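Local coordinates for beta-galactosidase BgaB (Bifidobacterium adolescentis, PDB 5VYM), which hydrolyses terminal beta-D-galactose residues from transgalactooligosaccharides, acting strongly on Gal(beta1-4)Gal, and is seen here as its trimerisation domain, at the interface of chains A and B. Coordinates in Å, arbitrary orientation; residue numbers count along the deposited sequence, not the author numbering. Chains: chain A/B, Beta-galactosidase BgaB.

Contact 1: the interface of chains A and B. Residues chain A 165-169, 196, 207; chain B 110, 123-125.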
# COMPACT_ATOMS: atom_id res chain seq x y z
N ASP A 165 -7.40 5.35 19.00
CA ASP A 165 -6.78 6.29 18.07
C ASP A 165 -6.91 5.73 16.65
O ASP A 165 -6.05 4.97 16.19
CB ASP A 165 -5.33 6.56 18.46
CG ASP A 165 -4.65 7.55 17.55
OD1 ASP A 165 -3.60 7.21 16.98
OD2 ASP A 165 -5.18 8.68 17.39
N VAL A 166 -7.99 6.10 15.97
CA VAL A 166 -8.28 5.64 14.61
C VAL A 166 -8.77 6.82 13.80
O VAL A 166 -9.78 7.44 14.15
CB VAL A 166 -9.32 4.50 14.59
CG1 VAL A 166 -9.87 4.31 13.19
CG2 VAL A 166 -8.71 3.21 15.10
N ASN A 167 -8.07 7.14 12.71
CA ASN A 167 -8.46 8.21 11.80
C ASN A 167 -8.71 7.61 10.43
O ASN A 167 -7.83 6.94 9.86
CB ASN A 167 -7.38 9.29 11.72
CG ASN A 167 -7.24 10.07 13.01
OD1 ASN A 167 -8.22 10.32 13.71
ND2 ASN A 167 -6.01 10.46 13.33
N VAL A 168 -9.91 7.84 9.89
CA VAL A 168 -10.24 7.38 8.54
C VAL A 168 -9.54 8.30 7.55
O VAL A 168 -9.86 9.49 7.46
CB VAL A 168 -11.76 7.35 8.31
CG1 VAL A 168 -12.07 6.86 6.91
CG2 VAL A 168 -12.43 6.48 9.36
N THR A 169 -8.59 7.75 6.80
CA THR A 169 -7.78 8.54 5.87
C THR A 169 -8.04 8.22 4.41
O THR A 169 -7.80 9.08 3.56
CB THR A 169 -6.29 8.34 6.17
OG1 THR A 169 -5.96 6.95 6.04
CG2 THR A 169 -5.96 8.80 7.57
N THR A 196 -14.58 -0.39 9.39
CA THR A 196 -14.43 0.27 8.11
C THR A 196 -13.99 -0.73 7.05
O THR A 196 -13.46 -1.80 7.37
CB THR A 196 -13.41 1.42 8.16
OG1 THR A 196 -12.12 0.89 8.50
CG2 THR A 196 -13.81 2.47 9.19
N PHE A 207 -11.37 -3.21 8.50
CA PHE A 207 -10.74 -2.94 9.79
C PHE A 207 -11.78 -3.08 10.89
O PHE A 207 -12.83 -2.43 10.85
CB PHE A 207 -10.11 -1.54 9.82
CG PHE A 207 -9.56 -1.15 11.16
CD1 PHE A 207 -8.34 -1.63 11.59
CD2 PHE A 207 -10.26 -0.28 11.99
CE1 PHE A 207 -7.82 -1.27 12.83
CE2 PHE A 207 -9.76 0.08 13.22
CZ PHE A 207 -8.54 -0.41 13.65
N TYR B 110 -0.05 3.52 13.47
CA TYR B 110 -0.88 2.36 13.74
C TYR B 110 -1.91 2.15 12.64
O TYR B 110 -2.55 3.11 12.19
CB TYR B 110 -1.62 2.50 15.09
CG TYR B 110 -2.75 1.51 15.28
CD1 TYR B 110 -2.50 0.23 15.76
CD2 TYR B 110 -4.06 1.85 14.97
CE1 TYR B 110 -3.53 -0.69 15.93
CE2 TYR B 110 -5.09 0.94 15.13
CZ TYR B 110 -4.82 -0.32 15.61
OH TYR B 110 -5.85 -1.22 15.78
N GLY B 123 -6.77 2.09 4.64
CA GLY B 123 -7.24 3.46 4.56
C GLY B 123 -7.49 4.10 5.91
O GLY B 123 -8.36 4.97 6.02
N VAL B 124 -6.75 3.68 6.93
CA VAL B 124 -6.95 4.15 8.30
C VAL B 124 -5.58 4.29 8.95
O VAL B 124 -4.71 3.43 8.78
CB VAL B 124 -7.85 3.17 9.10
CG1 VAL B 124 -7.58 3.28 10.59
CG2 VAL B 124 -9.31 3.44 8.80
N ARG B 125 -5.38 5.38 9.69
CA ARG B 125 -4.13 5.61 10.39
C ARG B 125 -4.38 6.03 11.83
O ARG B 125 -5.28 6.82 12.11
CB ARG B 125 -3.28 6.69 9.70
CG ARG B 125 -1.99 6.99 10.45
CD ARG B 125 -1.23 8.16 9.88
NE ARG B 125 -0.16 8.58 10.79
CZ ARG B 125 1.06 8.06 10.80
NH1 ARG B 125 1.39 7.11 9.94
NH2 ARG B 125 1.96 8.50 11.67
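B:Val124 lies against A:Val166, A:Val168 and A:Thr196 where two short strands, B 124-125 and A 167-168, pair antiparallel across the chains. This is the tight part: B:Val124 loses 80 Å² of surface to chain A. Its CG1, anti to the backbone N (chi1 155°), meets A:Val166 CG1 at 3.6 Å, while CG2 turns to the other side and reaches the hydroxyl oxygen OG1 of A:Thr196 at 3.8 Å. Backbone hydrogen bonds join A:Asn167 N to B:Arg125 O and B:Arg125 N to A:Asn167 O, both 2.9 Å. At the end of the pair A:Thr169 N donates to B:Gly123 O at 2.9 Å; the hydroxyl OG1 of A:Thr169 lies beside that carbonyl, at best a weak second hydrogen bond. An alanine here would keep the backbone bond but would probably leave a gap beside B:Arg125 CB, where the methyl CG2 now rests. Beyond its packed CB, the extended B:Arg125 chain runs away from the strand pair. The lighter side holds B:Tyr110, whose OH comes to the edge of the A:Phe207 ring in its plane, 3.5 Å from CZ. The site is a short antiparallel strand pairing, packed by B:Val124, that probably helps hold the two chains together.

Contact 2: the interface of chains A and B. Residues chain A 93-94, 110, 122, 124; chain B 163, 166, 207-209.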
# COMPACT_ATOMS: atom_id res chain seq x y z
N GLY A 93 9.01 8.27 -11.75
CA GLY A 93 10.43 8.56 -11.71
C GLY A 93 11.00 8.46 -10.31
O GLY A 93 10.29 8.33 -9.31
N TYR A 94 12.33 8.53 -10.24
CA TYR A 94 13.04 8.36 -8.98
C TYR A 94 12.73 9.48 -7.99
O TYR A 94 12.80 9.27 -6.78
CB TYR A 94 14.54 8.28 -9.23
CG TYR A 94 15.07 9.43 -10.05
CD1 TYR A 94 15.09 9.37 -11.44
CD2 TYR A 94 15.53 10.59 -9.43
CE1 TYR A 94 15.56 10.43 -12.19
CE2 TYR A 94 16.00 11.66 -10.18
CZ TYR A 94 16.02 11.57 -11.56
OH TYR A 94 16.49 12.62 -12.31
N TYR A 110 11.09 4.83 1.05
CA TYR A 110 11.11 5.49 -0.24
C TYR A 110 10.50 4.60 -1.32
O TYR A 110 10.80 3.40 -1.37
CB TYR A 110 12.54 5.86 -0.64
CG TYR A 110 12.74 6.08 -2.12
CD1 TYR A 110 12.48 7.32 -2.70
CD2 TYR A 110 13.20 5.06 -2.94
CE1 TYR A 110 12.67 7.53 -4.06
CE2 TYR A 110 13.38 5.26 -4.30
CZ TYR A 110 13.12 6.49 -4.85
OH TYR A 110 13.30 6.69 -6.20
N LEU A 122 4.25 0.32 -6.73
CA LEU A 122 5.46 -0.00 -7.47
C LEU A 122 6.02 -1.37 -7.12
O LEU A 122 6.74 -1.96 -7.93
CB LEU A 122 6.53 1.06 -7.22
CG LEU A 122 6.15 2.50 -7.55
CD1 LEU A 122 7.20 3.47 -7.03
CD2 LEU A 122 5.96 2.67 -9.05
N VAL A 124 8.32 -1.91 -5.06
CA VAL A 124 9.71 -1.72 -4.67
C VAL A 124 9.73 -0.90 -3.39
O VAL A 124 8.73 -0.30 -2.99
CB VAL A 124 10.55 -1.04 -5.77
CG1 VAL A 124 10.34 -1.74 -7.11
CG2 VAL A 124 10.20 0.43 -5.87
N GLN B 163 19.15 6.36 -8.07
CA GLN B 163 18.72 6.06 -6.71
C GLN B 163 19.41 4.78 -6.26
O GLN B 163 19.27 3.73 -6.89
CB GLN B 163 17.20 5.90 -6.65
CG GLN B 163 16.69 5.28 -5.36
CD GLN B 163 16.77 6.23 -4.18
OE1 GLN B 163 16.76 7.45 -4.35
NE2 GLN B 163 16.84 5.67 -2.98
N VAL B 166 17.09 0.78 -3.63
CA VAL B 166 15.93 0.19 -4.30
C VAL B 166 15.96 -1.31 -4.05
O VAL B 166 16.95 -1.98 -4.36
CB VAL B 166 15.91 0.47 -5.81
CG1 VAL B 166 14.79 -0.31 -6.48
CG2 VAL B 166 15.75 1.96 -6.08
N PHE B 207 8.70 1.69 -12.35
CA PHE B 207 9.62 2.51 -11.57
C PHE B 207 10.89 2.72 -12.38
O PHE B 207 11.54 1.75 -12.79
CB PHE B 207 9.93 1.87 -10.22
CG PHE B 207 10.96 2.63 -9.43
CD1 PHE B 207 10.64 3.81 -8.79
CD2 PHE B 207 12.26 2.15 -9.33
CE1 PHE B 207 11.59 4.51 -8.06
CE2 PHE B 207 13.22 2.84 -8.60
CZ PHE B 207 12.88 4.02 -7.97
N VAL B 208 11.24 3.98 -12.62
CA VAL B 208 12.46 4.35 -13.32
C VAL B 208 13.36 5.04 -12.30
O VAL B 208 13.15 6.20 -11.95
CB VAL B 208 12.17 5.26 -14.52
CG1 VAL B 208 13.46 5.55 -15.29
CG2 VAL B 208 11.13 4.63 -15.44
N GLY B 209 14.37 4.31 -11.83
CA GLY B 209 15.19 4.76 -10.72
C GLY B 209 16.41 5.58 -11.07
O GLY B 209 17.18 5.94 -10.17
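B:Phe207, with 53 Å² of its surface hidden, packs its ring from strand 203-208 against A:Tyr110, A:Leu122 and A:Val124. Its CG is anti to the backbone N (chi1 175°), which carries the ring away from its own strand towards chain A. The methyl CG2 of A:Val124, a residue with 25 Å² hidden, lies over one face, offset towards the rim, and the backbone N of B:Gly209 approaches the opposite face from within chain B. A:Leu122 adds its CD1 methyl at the ring atom CD1 of B:Phe207, 3.9 Å away, and the phenol OH of A:Tyr110 points at the ring edge in plane, beside CZ and CE1. That hydroxyl is fixed by its own chain: A:Tyr110 OH donates to A:Tyr94 O over 2.7 Å, in the carbonyl plane and on a lone pair. The A:Tyr110 ring, of a residue with 35 Å² hidden, in turn carries B:Gln163 on one face. The glutamine chain bends at chi2 (73°) and lays its amide nearly parallel to the ring, the planes 21° apart, with CD 3.9 Å from the ring centroid; CG packs against CE2 at 3.5 Å. At the far side A:Gly93 and B:Val208 form a parallel beta bridge. The site packs an aromatic ring between A:Val124 and its own chain's B:Gly209, a mainly apolar contact that probably helps hold the paired domains together.

Contact 3: the interface of chains A and B. Residues chain A 81, 117, 120-123, 200-201; chain B 198, 200, 205.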
# COMPACT_ATOMS: atom_id res chain seq x y z
N ALA A 81 -3.48 5.27 -7.83
CA ALA A 81 -3.84 3.90 -7.48
C ALA A 81 -5.16 3.50 -8.14
O ALA A 81 -5.28 2.41 -8.70
CB ALA A 81 -3.92 3.74 -5.96
N LEU A 117 1.28 4.12 -0.03
CA LEU A 117 0.40 3.68 -1.11
C LEU A 117 1.12 3.66 -2.45
O LEU A 117 0.97 2.71 -3.23
CB LEU A 117 -0.84 4.57 -1.18
CG LEU A 117 -1.88 4.14 -2.22
CD1 LEU A 117 -2.31 2.71 -1.97
CD2 LEU A 117 -3.07 5.08 -2.20
N SER A 120 3.63 0.80 -2.48
CA SER A 120 3.01 -0.50 -2.70
C SER A 120 2.59 -0.69 -4.15
O SER A 120 2.61 -1.82 -4.65
CB SER A 120 1.80 -0.67 -1.78
OG SER A 120 0.69 0.07 -2.26
N MET A 121 2.18 0.39 -4.83
CA MET A 121 1.86 0.29 -6.25
C MET A 121 3.07 -0.20 -7.04
O MET A 121 2.93 -1.05 -7.93
CB MET A 121 1.40 1.64 -6.79
CG MET A 121 0.07 2.14 -6.29
SD MET A 121 -0.27 3.78 -6.97
CE MET A 121 0.10 3.49 -8.70
N LEU A 122 4.25 0.32 -6.73
CA LEU A 122 5.46 -0.00 -7.47
C LEU A 122 6.02 -1.37 -7.12
O LEU A 122 6.74 -1.96 -7.93
CB LEU A 122 6.53 1.06 -7.22
CG LEU A 122 6.15 2.50 -7.55
CD1 LEU A 122 7.20 3.47 -7.03
CD2 LEU A 122 5.96 2.67 -9.05
N GLY A 123 5.71 -1.90 -5.94
CA GLY A 123 6.29 -3.16 -5.53
C GLY A 123 7.76 -3.11 -5.22
O GLY A 123 8.41 -4.15 -5.13
N TYR A 200 -8.69 -1.57 -2.20
CA TYR A 200 -7.25 -1.59 -2.39
C TYR A 200 -6.95 -2.41 -3.64
O TYR A 200 -7.21 -3.61 -3.67
CB TYR A 200 -6.53 -2.18 -1.17
CG TYR A 200 -5.03 -2.20 -1.33
CD1 TYR A 200 -4.28 -1.05 -1.16
CD2 TYR A 200 -4.36 -3.37 -1.66
CE1 TYR A 200 -2.90 -1.06 -1.30
CE2 TYR A 200 -2.99 -3.40 -1.81
CZ TYR A 200 -2.27 -2.24 -1.63
OH TYR A 200 -0.90 -2.26 -1.78
N GLY A 201 -6.39 -1.76 -4.65
CA GLY A 201 -6.23 -2.42 -5.94
C GLY A 201 -7.58 -2.88 -6.44
O GLY A 201 -8.56 -2.13 -6.43
N ASN B 198 5.31 -3.54 -11.97
CA ASN B 198 4.57 -4.33 -11.01
C ASN B 198 3.09 -4.26 -11.35
O ASN B 198 2.55 -3.16 -11.58
CB ASN B 198 4.82 -3.82 -9.58
CG ASN B 198 4.06 -4.62 -8.54
OD1 ASN B 198 4.05 -5.85 -8.56
ND2 ASN B 198 3.43 -3.92 -7.60
N TYR B 200 -0.77 -4.00 -10.59
CA TYR B 200 -1.58 -3.44 -9.52
C TYR B 200 -3.02 -3.44 -9.99
O TYR B 200 -3.40 -2.62 -10.83
CB TYR B 200 -1.11 -2.03 -9.14
CG TYR B 200 -1.78 -1.47 -7.91
CD1 TYR B 200 -1.28 -1.74 -6.64
CD2 TYR B 200 -2.90 -0.66 -8.01
CE1 TYR B 200 -1.88 -1.23 -5.51
CE2 TYR B 200 -3.52 -0.14 -6.88
CZ TYR B 200 -3.00 -0.43 -5.64
OH TYR B 200 -3.60 0.09 -4.51
N ALA B 205 2.43 -0.59 -12.83
CA ALA B 205 3.19 0.54 -12.29
C ALA B 205 4.67 0.30 -12.56
O ALA B 205 5.24 -0.68 -12.08
CB ALA B 205 2.94 0.71 -10.79
O HOH W 1 7.54 -1.25 -10.51
O HOH W 2 -5.92 1.35 -4.48
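The B:Tyr200 ring carries A:Met121 CG over the centre of one face, 4.0 Å from its centroid, while A:Tyr200 OH and water 2 stand at its edge in the ring plane. The A:Tyr200 ring is turned differently: B:Tyr200 OH sits above one of its faces, offset towards the rim. The two tyrosines, the same residue in both chains, thus meet edge to face with planes 80° apart and centroids separated by 5.6 Å. B:Tyr200, with 102 Å² hidden, has its CG anti to the backbone N (chi1 -172°), and this sends the ring across to helices 74-85 and 117-122 of chain A, where the A:Ala81 methyl also touches it. Its phenol has a weak hydrogen bond from A:Gly201 N and a firmer link to the same amide through water 2, which lies 2.6 Å from B:Tyr200 OH. Behind this contact, A:Ser120 OG donates to A:Leu117 O and also pairs with A:Tyr200 OH at 2.9 Å, steadying the phenol of the chain A tyrosine from the second shell. Beyond the rings, B:Ala205 CB packs against A:Leu122 CD2, and water 1 joins A:Leu122 O to B:Ala205 O. At the C-terminal end of helix 117-122, the amide nitrogen ND2 of B:Asn198 donates to A:Met121 O at 2.9 Å, nearly straight (160° at H) but from above the carbonyl plane, while the acceptor stays close to the plane of the asparagine amide.

Contact 2 and contact 3 are neighbours, their C-alpha centres about 13 Å apart, and share A:Leu122 at the end of helix 117-122. Contact 1 lies about 19 Å from contact 3 and about 27 Å from contact 2. Strand 203-208 serves all three contacts, and strand 196-200 serves contacts 1 and 3, from both chains in contact 3. B:Tyr110, B:Val124, A:Val166 and A:Phe207 of contact 1 recur as A:Tyr110, A:Val124, B:Val166 and B:Phe207 in contact 2. The contacts are parts of one two-fold interface; since the enzyme forms trimers and tetramers, this dimer may not be its complete biological assembly.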